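Local coordinates for APL1 (Anopheles gambiae, PDB 3O6N), which is a leucine-rich-repeat protein that probably regulates complement-like immunity in the malaria mosquito as part of a heterodimeric complex with LRIM1, at residues 198-203 with 217-222; 233-238 with 255-260. One frame throughout, in Å; residues are numbered along the deposited sequence. Where two conformers were deposited one is given.

Contact 1. Residues 198-203 with 217-222; sequences LSTLAI and INVVRG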
loop_
_atom_site.group_PDB
_atom_site.type_symbol
_atom_site.label_atom_id
_atom_site.label_comp_id
_atom_site.label_asym_id
_atom_site.label_seq_id
_atom_site.Cartn_x
_atom_site.Cartn_y
_atom_site.Cartn_z
ATOM N N LEU A 198 -3.250 10.064 -8.052
ATOM C CA LEU A 198 -4.705 9.987 -7.931
ATOM C C LEU A 198 -5.277 11.143 -7.126
ATOM O O LEU A 198 -4.668 11.588 -6.151
ATOM C CB LEU A 198 -5.110 8.657 -7.291
ATOM C CG LEU A 198 -4.693 7.411 -8.077
ATOM C CD1 LEU A 198 -4.915 6.163 -7.241
ATOM C CD2 LEU A 198 -5.442 7.332 -9.407
ATOM N N SER A 199 -6.456 11.619 -7.524
ATOM C CA SER A 199 -7.100 12.714 -6.808
ATOM C C SER A 199 -8.400 12.278 -6.126
ATOM O O SER A 199 -8.874 12.932 -5.197
ATOM C CB SER A 199 -7.351 13.893 -7.749
ATOM O OG SER A 199 -8.146 13.490 -8.847
ATOM N N THR A 200 -8.949 11.151 -6.579
ATOM C CA THR A 200 -10.197 10.602 -6.048
ATOM C C THR A 200 -10.063 9.110 -5.742
ATOM O O THR A 200 -9.477 8.364 -6.526
ATOM C CB THR A 200 -11.353 10.779 -7.057
ATOM O OG1 THR A 200 -11.523 12.170 -7.352
ATOM C CG2 THR A 200 -12.647 10.217 -6.494
ATOM N N LEU A 201 -10.615 8.669 -4.614
ATOM C CA LEU A 201 -10.515 7.267 -4.229
ATOM C C LEU A 201 -11.899 6.687 -4.000
ATOM O O LEU A 201 -12.568 7.046 -3.034
ATOM C CB LEU A 201 -9.674 7.105 -2.958
ATOM C CG LEU A 201 -9.448 5.665 -2.485
ATOM C CD1 LEU A 201 -8.677 4.869 -3.534
ATOM C CD2 LEU A 201 -8.710 5.632 -1.141
ATOM N N ALA A 202 -12.333 5.812 -4.902
ATOM C CA ALA A 202 -13.544 5.036 -4.676
ATOM C C ALA A 202 -13.133 3.700 -4.081
ATOM O O ALA A 202 -12.359 2.956 -4.678
ATOM C CB ALA A 202 -14.321 4.830 -5.987
ATOM N N ILE A 203 -13.633 3.415 -2.887
ATOM C CA ILE A 203 -13.290 2.186 -2.182
ATOM C C ILE A 203 -14.358 1.124 -2.428
ATOM O O ILE A 203 -15.539 1.351 -2.158
ATOM C CB ILE A 203 -13.128 2.461 -0.668
ATOM C CG1 ILE A 203 -12.000 3.475 -0.442
ATOM C CG2 ILE A 203 -12.871 1.170 0.097
ATOM C CD1 ILE A 203 -11.760 3.834 1.019
ATOM N N ILE A 217 -4.999 12.575 -3.151
ATOM C CA ILE A 217 -6.410 12.297 -2.928
ATOM C C ILE A 217 -7.060 13.343 -2.033
ATOM O O ILE A 217 -6.539 13.669 -0.969
ATOM C CB ILE A 217 -6.590 10.894 -2.322
ATOM C CG1 ILE A 217 -6.133 9.829 -3.331
ATOM C CG2 ILE A 217 -8.038 10.662 -1.918
ATOM C CD1 ILE A 217 -5.920 8.458 -2.719
ATOM N N ASN A 218 -8.199 13.872 -2.475
ATOM C CA ASN A 218 -8.925 14.860 -1.683
ATOM C C ASN A 218 -10.373 14.446 -1.449
ATOM O O ASN A 218 -11.120 15.132 -0.753
ATOM C CB ASN A 218 -8.855 16.244 -2.341
ATOM C CG ASN A 218 -9.392 16.245 -3.761
ATOM O OD1 ASN A 218 -10.361 15.555 -4.074
ATOM N ND2 ASN A 218 -8.756 17.020 -4.629
ATOM N N VAL A 219 -10.760 13.322 -2.043
ATOM C CA VAL A 219 -12.111 12.800 -1.900
ATOM C C VAL A 219 -12.117 11.280 -1.761
ATOM O O VAL A 219 -11.487 10.571 -2.548
ATOM C CB VAL A 219 -12.984 13.184 -3.112
ATOM C CG1 VAL A 219 -14.338 12.494 -3.031
ATOM C CG2 VAL A 219 -13.147 14.694 -3.185
ATOM N N VAL A 220 -12.823 10.788 -0.747
ATOM C CA VAL A 220 -13.038 9.353 -0.577
ATOM C C VAL A 220 -14.521 9.013 -0.749
ATOM O O VAL A 220 -15.376 9.633 -0.117
ATOM C CB VAL A 220 -12.544 8.878 0.803
ATOM C CG1 VAL A 220 -12.763 7.376 0.961
ATOM C CG2 VAL A 220 -11.068 9.228 0.982
ATOM N N ARG A 221 -14.818 8.040 -1.611
ATOM C CA ARG A 221 -16.198 7.630 -1.888
ATOM C C ARG A 221 -16.370 6.113 -1.810
ATOM O O ARG A 221 -15.395 5.366 -1.873
ATOM C CB ARG A 221 -16.633 8.094 -3.283
ATOM C CG ARG A 221 -16.660 9.597 -3.483
ATOM C CD ARG A 221 -17.214 9.969 -4.856
ATOM N NE ARG A 221 -16.312 9.617 -5.953
ATOM C CZ ARG A 221 -16.497 8.593 -6.783
ATOM N NH1 ARG A 221 -17.557 7.806 -6.652
ATOM N NH2 ARG A 221 -15.619 8.356 -7.750
ATOM N N GLY A 222 -17.614 5.660 -1.699
ATOM C CA GLY A 222 -17.899 4.237 -1.716
ATOM C C GLY A 222 -18.916 3.806 -0.675
ATOM O O GLY A 222 -19.188 4.533 0.277
#
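Leu201 and Arg221 each donate and accept in the parallel pairing of strands 200-202 and 219-221. Leu201 N gives to Val219 O at 2.9 Å, Leu201 O takes Arg221 N at 2.8 Å, and Ile203 N closes an almost straight bond to Arg221 O (2.8 Å, 173° at the hydrogen). Nearer the N-terminal ends, Asn218 N donates to Ser199 O at 3.0 Å.

Thr200, Ala202 and Arg221 share one face of the pair. A bend in the Arg221 chain (chi3 -70°) turns the guanidinium back over the neighbouring strand: Ala202 CB lies over its flat face, and Thr200 CG2, in one of two conformers, is at its edge. The small alanine lets the guanidinium lie close. The other face is apolar. Leu201 CB meets Ile217 CD1 at 4.0 Å, and the Ile203 and Val220 side chains cross, Ile203 CD1 3.7 Å from Val220 CG1. Leu201 and Ile203 also rest on Leu210 of strand 209-211, which places them in the hydrophobic interior. Position 222 (phi 137°) calls for glycine, since a CB would hit Ile203 O and the preceding carbonyl oxygen. Such a short strand pair, joining successive coils away from the main row of parallel strands, belongs to a leucine-rich-repeat solenoid.

Contact 2. Residues 233-238 with 255-260; sequences LQHNNL and LSYNEL. With NAG (2-acetamido-2-deoxy-beta-D-glucopyranose), chain C.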
loop_
_atom_site.group_PDB
_atom_site.type_symbol
_atom_site.label_atom_id
_atom_site.label_comp_id
_atom_site.label_asym_id
_atom_site.label_seq_id
_atom_site.Cartn_x
_atom_site.Cartn_y
_atom_site.Cartn_z
ATOM N N LEU A 233 -3.681 6.078 4.062
ATOM C CA LEU A 233 -3.942 7.272 3.263
ATOM C C LEU A 233 -2.956 8.401 3.552
ATOM O O LEU A 233 -3.228 9.563 3.237
ATOM C CB LEU A 233 -5.377 7.760 3.492
ATOM C CG LEU A 233 -6.463 6.952 2.785
ATOM C CD1 LEU A 233 -7.841 7.303 3.328
ATOM C CD2 LEU A 233 -6.387 7.197 1.285
ATOM N N GLN A 234 -1.813 8.071 4.140
ATOM C CA GLN A 234 -0.841 9.107 4.478
ATOM C C GLN A 234 -0.291 9.745 3.200
ATOM O O GLN A 234 -0.237 9.101 2.156
ATOM C CB GLN A 234 0.294 8.551 5.350
ATOM C CG GLN A 234 1.231 7.575 4.650
ATOM C CD GLN A 234 0.743 6.131 4.677
ATOM O OE1 GLN A 234 -0.434 5.858 4.906
ATOM N NE2 GLN A 234 1.662 5.199 4.441
ATOM N N HIS A 235 0.103 11.010 3.290
ATOM C CA HIS A 235 0.627 11.747 2.141
ATOM C C HIS A 235 -0.417 11.895 1.038
ATOM O O HIS A 235 -0.258 11.378 -0.066
ATOM C CB HIS A 235 1.921 11.108 1.614
ATOM C CG HIS A 235 3.079 11.249 2.554
ATOM N ND1 HIS A 235 3.850 12.389 2.618
ATOM C CD2 HIS A 235 3.584 10.400 3.482
ATOM C CE1 HIS A 235 4.789 12.233 3.536
ATOM N NE2 HIS A 235 4.648 11.036 4.076
ATOM N N ASN A 236 -1.492 12.600 1.364
ATOM C CA ASN A 236 -2.514 12.954 0.393
ATOM C C ASN A 236 -2.991 14.379 0.650
ATOM O O ASN A 236 -2.273 15.166 1.270
ATOM C CB ASN A 236 -3.660 11.940 0.405
ATOM C CG ASN A 236 -3.335 10.697 -0.421
ATOM O OD1 ASN A 236 -3.206 10.780 -1.634
ATOM N ND2 ASN A 236 -3.192 9.549 0.239
ATOM N N ASN A 237 -4.186 14.718 0.180
ATOM C CA ASN A 237 -4.703 16.075 0.354
ATOM C C ASN A 237 -6.083 16.098 0.997
ATOM O O ASN A 237 -6.936 16.903 0.622
ATOM C CB ASN A 237 -4.722 16.817 -0.989
ATOM C CG ASN A 237 -3.330 16.969 -1.592
ATOM O OD1 ASN A 237 -2.802 16.041 -2.206
ATOM N ND2 ASN A 237 -2.731 18.144 -1.418
ATOM N N LEU A 238 -6.294 15.221 1.975
ATOM C CA LEU A 238 -7.595 15.103 2.631
ATOM C C LEU A 238 -7.875 16.279 3.560
ATOM O O LEU A 238 -6.997 16.729 4.288
ATOM C CB LEU A 238 -7.681 13.789 3.409
ATOM C CG LEU A 238 -7.640 12.533 2.530
ATOM C CD1 LEU A 238 -7.450 11.286 3.381
ATOM C CD2 LEU A 238 -8.905 12.447 1.693
ATOM N N LEU A 255 -3.774 8.710 8.509
ATOM C CA LEU A 255 -4.170 9.959 7.874
ATOM C C LEU A 255 -3.056 11.003 7.951
ATOM O O LEU A 255 -3.294 12.184 7.711
ATOM C CB LEU A 255 -5.409 10.528 8.577
ATOM C CG LEU A 255 -6.625 9.598 8.619
ATOM C CD1 LEU A 255 -7.714 10.170 9.515
ATOM C CD2 LEU A 255 -7.145 9.377 7.222
ATOM N N SER A 256 -1.846 10.571 8.292
ATOM C CA SER A 256 -0.737 11.509 8.457
ATOM C C SER A 256 -0.400 12.199 7.139
ATOM O O SER A 256 -0.685 11.673 6.064
ATOM C CB SER A 256 0.501 10.814 9.034
ATOM O OG SER A 256 1.024 9.850 8.138
ATOM N N TYR A 257 0.201 13.380 7.229
ATOM C CA TYR A 257 0.579 14.148 6.043
ATOM C C TYR A 257 -0.613 14.405 5.121
ATOM O O TYR A 257 -0.577 14.102 3.925
ATOM C CB TYR A 257 1.710 13.450 5.281
ATOM C CG TYR A 257 3.007 13.388 6.057
ATOM C CD1 TYR A 257 3.925 14.423 5.990
ATOM C CD2 TYR A 257 3.305 12.297 6.862
ATOM C CE1 TYR A 257 5.118 14.370 6.700
ATOM C CE2 TYR A 257 4.488 12.236 7.576
ATOM C CZ TYR A 257 5.390 13.271 7.489
ATOM O OH TYR A 257 6.568 13.205 8.199
ATOM N N ASN A 258 -1.671 14.958 5.704
ATOM C CA ASN A 258 -2.813 15.447 4.948
ATOM C C ASN A 258 -3.099 16.893 5.350
ATOM O O ASN A 258 -2.226 17.562 5.900
ATOM C CB ASN A 258 -4.032 14.544 5.146
ATOM C CG ASN A 258 -4.002 13.324 4.226
ATOM O OD1 ASN A 258 -4.385 13.411 3.062
ATOM N ND2 ASN A 258 -3.533 12.187 4.745
ATOM N N GLU A 259 -4.303 17.379 5.073
ATOM C CA GLU A 259 -4.626 18.775 5.353
ATOM C C GLU A 259 -5.745 18.927 6.377
ATOM O O GLU A 259 -6.536 19.865 6.308
ATOM C CB GLU A 259 -4.999 19.499 4.060
ATOM C CG GLU A 259 -3.977 19.321 2.947
ATOM C CD GLU A 259 -4.323 20.123 1.711
ATOM O OE1 GLU A 259 -4.899 21.221 1.856
ATOM O OE2 GLU A 259 -4.023 19.655 0.594
ATOM N N LEU A 260 -5.805 18.007 7.332
ATOM C CA LEU A 260 -6.877 18.016 8.319
ATOM C C LEU A 260 -6.652 19.128 9.338
ATOM O O LEU A 260 -5.537 19.329 9.815
ATOM C CB LEU A 260 -6.956 16.667 9.033
ATOM C CG LEU A 260 -7.212 15.450 8.142
ATOM C CD1 LEU A 260 -7.175 14.177 8.973
ATOM C CD2 LEU A 260 -8.546 15.586 7.405
HETATM C C1 NAG C . -1.458 18.152 -2.095
HETATM C C2 NAG C . -1.513 19.401 -2.974
HETATM C C3 NAG C . -0.149 19.853 -3.494
HETATM C C4 NAG C . 0.943 19.723 -2.444
HETATM C C5 NAG C . 0.881 18.347 -1.796
HETATM C C6 NAG C . 1.974 18.180 -0.746
HETATM C C7 NAG C . -3.456 19.873 -4.351
HETATM C C8 NAG C . -4.039 19.755 -5.731
HETATM N N2 NAG C . -2.377 19.137 -4.106
HETATM O O3 NAG C . -0.232 21.201 -3.903
HETATM O O4 NAG C . 2.201 19.907 -3.055
HETATM O O5 NAG C . -0.380 18.181 -1.185
HETATM O O6 NAG C . 1.745 19.061 0.332
HETATM O O7 NAG C . -3.965 20.618 -3.514
#
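Asn237 and Glu259 meet at a glycosylation site: Asn237 ND2, bonded covalently to C1 of an N-acetylglucosamine, still donates a hydrogen bond to Glu259 OE2 at 2.8 Å. The acceptor lies close to the plane of the Asn237 amide, so the link that carries the sugar is held by the next coil. The extended Glu259 chain brings the carboxylate to it, and its other oxygen, OE1, forms a long, weak ion pair with Arg283.

Asn258 does the deeper work. Its OD1 accepts Leu238 N at 2.8 Å, while its ND2 gives to Leu233 O across the contact and to Leu255 O in its own segment. Asn236 ND2 also reaches Leu233 O, from the opposite face of that carbonyl, so one buried oxygen is gripped by the amides of two successive coils. This is the asparagine ladder of leucine-rich repeats, in which the conserved asparagine supplies a donor to carbonyls just past the strands and an acceptor to an N-H further round the turn; Asn236 holds the equivalent place one coil earlier.

Leu238 is buried, and its branched aliphatic chain fills the interior beside the asparagine: CB and CG run alongside the Asn258 amide, and Leu238 CD1 approaches Leu255 CD2 at 4.3 Å. Leu238 O accepts Glu259 N at 2.9 Å.

Nearer the surface, His235 N donates to Ser256 O at 3.0 Å and Asn236 N to Tyr257 O at 3.1 Å. The His235 and Tyr257 rings form an offset stack, planes 12° apart and centroids 4.0 Å apart, with Tyr257 CB over the imidazole face as a CH-pi contact. The same positive-phi backbone conformation recurs at this position of both coils, and both rings leave the backbone in the same direction. His214 stacks with His235 as well, extending the aromatic row back by one coil.

From the N terminus, contact 1 comes first and closes a loop of 13 residues that passes through strand 209-211. Contact 2 opens only after it is complete and closes a loop of 16 residues through strand 252-254. The two loops follow in series, neither enclosing nor crossing the other, as consecutive coils of a solenoid do. Between them, residues 217-222 lie against 233-238: Ile217 N probably bonds Asn236 OD1 and Ile217 O probably bonds Asn237 N, so the ladder of contact 2 reaches back to contact 1. Inside the coils, Leu201 CD2 packs on Leu233 CD2 at 3.7 Å. Together they tie the short strand pair to the turns that leave the long row of parallel strands.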